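Local atomic coordinates of prolyl-ACP dehydrogenase (Oscillatoria sp., PDB entry 4IRN), a protein that uses bound FAD to oxidise a prolyl group carried on an acyl carrier protein, a step in making the cyanotoxin anatoxin-a. Residues N118-I121 / F122-A126; C131-P134 / L135-F138; L336-V339 / A340-E344. All coordinates share one frame; numbering follows the deposited sequence.

Interaction 1 of 3, residues N118-I121 / F122-A126; sequences NGLI and FAMNA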
loop_
_atom_site.group_PDB
_atom_site.type_symbol
_atom_site.label_atom_id
_atom_site.label_comp_id
_atom_site.label_asym_id
_atom_site.label_seq_id
_atom_site.Cartn_x
_atom_site.Cartn_y
_atom_site.Cartn_z
ATOM N N ASN A 118 25.848 -9.375 5.953
ATOM C CA ASN A 118 24.794 -8.892 6.838
ATOM C C ASN A 118 24.686 -9.702 8.134
ATOM O O ASN A 118 24.341 -9.137 9.174
ATOM C CB ASN A 118 23.449 -8.804 6.097
ATOM C CG ASN A 118 23.484 -7.886 4.902
ATOM O OD1 ASN A 118 23.768 -6.695 5.014
ATOM N ND2 ASN A 118 23.226 -8.424 3.723
ATOM N N GLY A 119 24.994 -10.996 8.063
ATOM C CA GLY A 119 24.979 -11.888 9.219
ATOM C C GLY A 119 26.017 -11.514 10.261
ATOM O O GLY A 119 25.721 -11.541 11.463
ATOM N N LEU A 120 27.242 -11.127 9.797
ATOM C CA LEU A 120 28.345 -10.701 10.665
ATOM C C LEU A 120 27.951 -9.404 11.351
ATOM O O LEU A 120 28.094 -9.293 12.571
ATOM C CB LEU A 120 29.657 -10.524 9.866
ATOM C CG LEU A 120 30.882 -9.964 10.623
ATOM C CD1 LEU A 120 31.636 -11.052 11.392
ATOM C CD2 LEU A 120 31.812 -9.260 9.677
ATOM N N ILE A 121 27.410 -8.450 10.564
ATOM C CA ILE A 121 26.925 -7.153 11.031
ATOM C C ILE A 121 25.879 -7.347 12.157
ATOM O O ILE A 121 25.982 -6.696 13.202
ATOM C CB ILE A 121 26.395 -6.301 9.843
ATOM C CG1 ILE A 121 27.542 -5.902 8.874
ATOM C CG2 ILE A 121 25.654 -5.075 10.354
ATOM C CD1 ILE A 121 27.098 -5.490 7.441
ATOM N N PHE A 122 24.907 -8.271 11.953
ATOM C CA PHE A 122 23.868 -8.581 12.939
ATOM C C PHE A 122 24.479 -9.178 14.214
ATOM O O PHE A 122 24.121 -8.745 15.312
ATOM C CB PHE A 122 22.765 -9.475 12.335
ATOM C CG PHE A 122 21.834 -10.139 13.328
ATOM C CD1 PHE A 122 21.044 -9.381 14.187
ATOM C CD2 PHE A 122 21.726 -11.525 13.385
ATOM C CE1 PHE A 122 20.201 -10.001 15.111
ATOM C CE2 PHE A 122 20.862 -12.141 14.291
ATOM C CZ PHE A 122 20.104 -11.378 15.144
ATOM N N ALA A 123 25.420 -10.139 14.061
ATOM C CA ALA A 123 26.119 -10.822 15.161
ATOM C C ALA A 123 26.902 -9.837 16.051
ATOM O O ALA A 123 26.873 -9.959 17.279
ATOM C CB ALA A 123 27.053 -11.880 14.604
ATOM N N MET A 124 27.568 -8.847 15.428
ATOM C CA MET A 124 28.336 -7.814 16.118
ATOM C C MET A 124 27.433 -6.811 16.860
ATOM O O MET A 124 27.745 -6.426 17.985
ATOM C CB MET A 124 29.260 -7.081 15.130
ATOM C CG MET A 124 30.547 -7.829 14.824
ATOM S SD MET A 124 31.709 -6.992 13.708
ATOM C CE MET A 124 30.617 -6.505 12.340
ATOM N N ASN A 125 26.322 -6.385 16.216
ATOM C CA ASN A 125 25.358 -5.438 16.782
ATOM C C ASN A 125 24.621 -6.023 17.980
ATOM O O ASN A 125 24.338 -5.294 18.935
ATOM C CB ASN A 125 24.419 -4.898 15.717
ATOM C CG ASN A 125 25.027 -3.725 14.979
ATOM O OD1 ASN A 125 24.914 -2.565 15.393
ATOM N ND2 ASN A 125 25.759 -4.001 13.909
ATOM N N ALA A 126 24.389 -7.349 17.955
ATOM C CA ALA A 126 23.784 -8.115 19.032
ATOM C C ALA A 126 24.692 -8.083 20.253
ATOM O O ALA A 126 24.208 -7.918 21.360
ATOM C CB ALA A 126 23.567 -9.546 18.579
#
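The carbonyl oxygen of Ile121 is gripped twice by Asn125. Asn125 ND2 gives an N-H to Ile121 O at 2.8 Å, almost straight at 174°. Asn125 N gives the usual helical bond to Ile121 O at 3.0 Å. The two donors reach the oxygen from opposite faces of the carbonyl plane. ND2 sits well above that plane, 40° out of it, while Ile121 O lies in the plane of the Asn125 amide. A chi1 of -84° folds the amide back along the helix toward the preceding turn. There Asn125 ND2 also lies 3.7 Å from Ile121 CG2, and the two side chains run alongside each other in the same direction. The other end of the amide is engaged too, because Asn125 OD1 accepts from Trp129 NE1 one turn on.

All of this lies at the start of helix 118-138, in the N-terminal helical domain of the acyl-CoA dehydrogenase fold. The backbone continues the i to i+4 ladder, with Phe122 N, Ala123 N and Met124 N bonded to the carbonyls of Asn118, Gly119 and Leu120. On another side of the helix, Met124 meets Leu120. The methionine chain bends at its last torsion and brings Met124 CE to 3.9 Å from Leu120 CG and 4.0 Å from Leu120 CD2. Helix 74-83 packs here, with Ala76 on Leu120 and Trp77 and Cys80 on Met124.

Phe122 keeps its CB 3.5 Å from Asn118 O, while the ring leads away from the preceding turn. The ring touches the bound FAD and stacks with Tyr399, and Asn118 ND2 turns to Glu389 and Asp392 for its hydrogen bonds.

Interaction 2 of 3, residues C131-P134 / L135-F138; sequences CEMP and LLTF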
loop_
_atom_site.group_PDB
_atom_site.type_symbol
_atom_site.label_atom_id
_atom_site.label_comp_id
_atom_site.label_asym_id
_atom_site.label_seq_id
_atom_site.Cartn_x
_atom_site.Cartn_y
_atom_site.Cartn_z
ATOM N N CYS A 131 24.348 -6.658 24.832
ATOM C CA CYS A 131 25.210 -7.233 25.855
ATOM C C CYS A 131 26.154 -6.229 26.509
ATOM O O CYS A 131 26.108 -6.086 27.732
ATOM C CB CYS A 131 25.964 -8.436 25.303
ATOM S SG CYS A 131 24.904 -9.670 24.512
ATOM N N GLU A 132 27.012 -5.551 25.714
ATOM C CA GLU A 132 27.974 -4.569 26.233
ATOM C C GLU A 132 27.287 -3.358 26.866
ATOM O O GLU A 132 27.701 -2.932 27.947
ATOM C CB GLU A 132 28.965 -4.102 25.151
ATOM C CG GLU A 132 29.972 -5.140 24.675
ATOM C CD GLU A 132 30.986 -4.635 23.665
ATOM O OE1 GLU A 132 30.708 -3.625 22.988
ATOM O OE2 GLU A 132 32.049 -5.272 23.522
ATOM N N MET A 133 26.257 -2.799 26.189
ATOM C CA MET A 133 25.507 -1.633 26.670
ATOM C C MET A 133 24.784 -1.823 28.024
ATOM O O MET A 133 25.041 -1.011 28.916
ATOM C CB MET A 133 24.570 -1.063 25.603
ATOM C CG MET A 133 25.277 -0.303 24.498
ATOM S SD MET A 133 26.499 0.940 24.995
ATOM C CE MET A 133 25.519 2.025 26.025
ATOM N N PRO A 134 23.928 -2.867 28.240
ATOM C CA PRO A 134 23.321 -3.045 29.574
ATOM C C PRO A 134 24.362 -3.255 30.690
ATOM O O PRO A 134 24.134 -2.803 31.817
ATOM C CB PRO A 134 22.426 -4.275 29.401
ATOM C CG PRO A 134 22.977 -4.992 28.237
ATOM C CD PRO A 134 23.498 -3.938 27.319
ATOM N N LEU A 135 25.505 -3.918 30.374
ATOM C CA LEU A 135 26.628 -4.145 31.299
ATOM C C LEU A 135 27.282 -2.798 31.693
ATOM O O LEU A 135 27.599 -2.593 32.862
ATOM C CB LEU A 135 27.661 -5.119 30.674
ATOM C CG LEU A 135 29.005 -5.371 31.392
ATOM C CD1 LEU A 135 28.810 -5.913 32.794
ATOM C CD2 LEU A 135 29.850 -6.343 30.606
ATOM N N LEU A 136 27.453 -1.883 30.716
ATOM C CA LEU A 136 28.033 -0.561 30.941
ATOM C C LEU A 136 27.132 0.305 31.846
ATOM O O LEU A 136 27.637 1.010 32.727
ATOM C CB LEU A 136 28.312 0.132 29.580
ATOM C CG LEU A 136 28.794 1.599 29.602
ATOM C CD1 LEU A 136 30.166 1.726 30.236
ATOM C CD2 LEU A 136 28.816 2.176 28.216
ATOM N N THR A 137 25.805 0.213 31.638
ATOM C CA THR A 137 24.786 0.975 32.358
ATOM C C THR A 137 24.445 0.419 33.740
ATOM O O THR A 137 24.429 1.186 34.702
ATOM C CB THR A 137 23.555 1.168 31.463
ATOM O OG1 THR A 137 23.985 1.751 30.231
ATOM C CG2 THR A 137 22.470 2.043 32.104
ATOM N N PHE A 138 24.168 -0.889 33.846
ATOM C CA PHE A 138 23.746 -1.504 35.107
ATOM C C PHE A 138 24.824 -2.238 35.923
ATOM O O PHE A 138 24.595 -2.555 37.093
ATOM C CB PHE A 138 22.513 -2.400 34.877
ATOM C CG PHE A 138 21.334 -1.680 34.258
ATOM C CD1 PHE A 138 20.386 -1.051 35.055
ATOM C CD2 PHE A 138 21.163 -1.650 32.879
ATOM C CE1 PHE A 138 19.301 -0.386 34.484
ATOM C CE2 PHE A 138 20.081 -0.982 32.312
ATOM C CZ PHE A 138 19.156 -0.357 33.118
#
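Thr137 bonds to Met133 O through both its backbone and its side chain. Thr137 N donates to Met133 O at 3.1 Å and Thr137 OG1 to Met133 O at 3.2 Å. With chi1 at -54°, OG1 lies beside its own backbone N and faces back to the previous turn. The hydroxyl comes from above the carbonyl plane, 38° out of it. Phe138 N closes a shorter bond, 2.8 Å, on Pro134 O. Pro134 O also lies at the edge of the Phe138 ring, in its plane, 3.4 Å from Phe138 CD2.

This is the C-terminal end of helix 118-138, which is kinked at Pro134. The proline nitrogen has no hydrogen to give to the turn before. Just after it, Leu135 N reaches Cys131 O only weakly, at 3.5 Å. Leu136 N bonds to Glu132 O as in a regular helix, and Glu132 OE2 has a weak hydrogen bond with His127 NE2. The apolar contact is Met133 with Leu136. The methionine is bent at chi2 and chi3, and Met133 CE lies alongside Leu136 CD2 at 4.0 Å. Helix 268-282 packs on Met133, Pro134 and Phe138, and its His274 meets the Phe138 ring edge-to-face.

Interaction 3 of 3, residues L336-V339 / A340-E344; sequences LYKV and AWMKE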
loop_
_atom_site.group_PDB
_atom_site.type_symbol
_atom_site.label_atom_id
_atom_site.label_comp_id
_atom_site.label_asym_id
_atom_site.label_seq_id
_atom_site.Cartn_x
_atom_site.Cartn_y
_atom_site.Cartn_z
ATOM N N LEU A 336 17.097 6.976 12.344
ATOM C CA LEU A 336 18.359 6.548 12.940
ATOM C C LEU A 336 19.050 7.700 13.672
ATOM O O LEU A 336 19.522 7.505 14.793
ATOM C CB LEU A 336 19.287 5.944 11.868
ATOM C CG LEU A 336 20.687 5.525 12.322
ATOM C CD1 LEU A 336 20.633 4.436 13.392
ATOM C CD2 LEU A 336 21.544 5.123 11.146
ATOM N N TYR A 337 19.132 8.873 13.031
ATOM C CA TYR A 337 19.776 10.052 13.601
ATOM C C TYR A 337 19.058 10.757 14.720
ATOM O O TYR A 337 19.711 11.415 15.522
ATOM C CB TYR A 337 20.375 10.969 12.527
ATOM C CG TYR A 337 21.432 10.210 11.755
ATOM C CD1 TYR A 337 22.607 9.804 12.371
ATOM C CD2 TYR A 337 21.207 9.785 10.447
ATOM C CE1 TYR A 337 23.515 8.980 11.732
ATOM C CE2 TYR A 337 22.145 9.000 9.776
ATOM C CZ TYR A 337 23.307 8.623 10.422
ATOM O OH TYR A 337 24.233 7.861 9.774
ATOM N N LYS A 338 17.741 10.547 14.844
ATOM C CA LYS A 338 16.949 11.086 15.948
ATOM C C LYS A 338 17.288 10.306 17.243
ATOM O O LYS A 338 17.581 10.925 18.266
ATOM C CB LYS A 338 15.432 11.041 15.626
ATOM C CG LYS A 338 14.524 11.452 16.778
ATOM C CD LYS A 338 14.112 12.925 16.810
ATOM C CE LYS A 338 13.310 13.226 18.060
ATOM N NZ LYS A 338 11.968 13.804 17.771
ATOM N N VAL A 339 17.237 8.957 17.180
ATOM C CA VAL A 339 17.553 8.042 18.284
ATOM C C VAL A 339 19.000 8.266 18.749
ATOM O O VAL A 339 19.246 8.386 19.953
ATOM C CB VAL A 339 17.304 6.555 17.905
ATOM C CG1 VAL A 339 17.620 5.625 19.067
ATOM C CG2 VAL A 339 15.877 6.335 17.461
ATOM N N ALA A 340 19.945 8.334 17.782
ATOM C CA ALA A 340 21.368 8.574 18.016
ATOM C C ALA A 340 21.582 9.864 18.797
ATOM O O ALA A 340 22.333 9.855 19.768
ATOM C CB ALA A 340 22.132 8.613 16.695
ATOM N N TRP A 341 20.866 10.943 18.427
ATOM C CA TRP A 341 20.941 12.241 19.096
ATOM C C TRP A 341 20.397 12.143 20.528
ATOM O O TRP A 341 21.083 12.543 21.470
ATOM C CB TRP A 341 20.172 13.312 18.294
ATOM C CG TRP A 341 20.307 14.699 18.854
ATOM C CD1 TRP A 341 21.308 15.588 18.602
ATOM C CD2 TRP A 341 19.436 15.333 19.802
ATOM N NE1 TRP A 341 21.104 16.748 19.313
ATOM C CE2 TRP A 341 19.966 16.617 20.064
ATOM C CE3 TRP A 341 18.251 14.943 20.459
ATOM C CZ2 TRP A 341 19.347 17.521 20.935
ATOM C CZ3 TRP A 341 17.643 15.838 21.331
ATOM C CH2 TRP A 341 18.191 17.110 21.559
ATOM N N MET A 342 19.179 11.596 20.684
ATOM C CA MET A 342 18.499 11.425 21.968
ATOM C C MET A 342 19.309 10.622 22.978
ATOM O O MET A 342 19.435 11.048 24.127
ATOM C CB MET A 342 17.132 10.779 21.762
ATOM C CG MET A 342 16.111 11.714 21.173
ATOM S SD MET A 342 14.482 10.964 21.229
ATOM C CE MET A 342 14.017 11.354 22.911
ATOM N N LYS A 343 19.868 9.463 22.545
ATOM C CA LYS A 343 20.699 8.600 23.387
ATOM C C LYS A 343 22.031 9.260 23.764
ATOM O O LYS A 343 22.533 9.023 24.868
ATOM C CB LYS A 343 20.897 7.208 22.765
ATOM C CG LYS A 343 19.820 6.190 23.159
ATOM C CD LYS A 343 19.658 6.030 24.677
ATOM C CE LYS A 343 19.112 4.685 25.053
ATOM N NZ LYS A 343 19.114 4.487 26.527
ATOM N N GLU A 344 22.569 10.120 22.871
ATOM C CA GLU A 344 23.791 10.886 23.111
ATOM C C GLU A 344 23.506 11.917 24.205
ATOM O O GLU A 344 24.318 12.071 25.115
ATOM C CB GLU A 344 24.289 11.544 21.801
ATOM C CG GLU A 344 25.541 12.412 21.904
ATOM C CD GLU A 344 26.829 11.815 22.443
ATOM O OE1 GLU A 344 27.000 10.575 22.393
ATOM O OE2 GLU A 344 27.703 12.609 22.863
#
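Four successive i to i+4 bonds make this a regular alpha-helical turn, from Ala340 N to Leu336 O through to Lys343 N to Val339 O. It forms the last part of helix 316-344, in the C-terminal helical domain of the acyl-CoA dehydrogenase fold. The bond from Met342 N to Lys338 O is 3.0 Å long and nearly straight, 171°. Trp341 N instead stands above the plane of the Tyr337 carbonyl, 44° out of it, and lies 3.2 Å from Tyr337 O.

The side chains touch more lightly than the backbone. Ala340 CB sits 3.4 Å from Leu336 O, with Leu102 and Phe282 of two other helices against it. Trp341 lays its CB 3.4 Å from Tyr337 O, but a chi1 of -175° carries the indole away from the preceding turn. The Trp341 side chain packs on Ala39 of the second subunit, while the end of Lys343 leads away and its NZ forms a salt bridge with Glu277.

Lys338 and Met342 pass each other at an angle. The lysine ammonium has a long, weak ion pair with Glu330 of the second subunit. Met342 keeps its CG 3.4 Å from Lys338 O, and its SD lies 4.1 Å from Lys338 CE.

Interactions 1 and 2 are successive parts of helix 118-138, with centres about 18 Å apart. They meet where Ala126 O packs against Cys131 SG at 3.7 Å. Interaction 1 is the one at the cofactor: the Phe122 side chain is about 4 Å from the FAD and about 3 Å from the side chain of Thr195, an FAD-binding residue. In interaction 2 the Cys131 side chain stays about 7 Å from the FAD, but about 4 Å from that of His160, which binds it. Interaction 3 lies away from these sites and touches neither of the others. Helix 268-282 bridges interactions 2 and 3, with His274 and Trp278 packing on both.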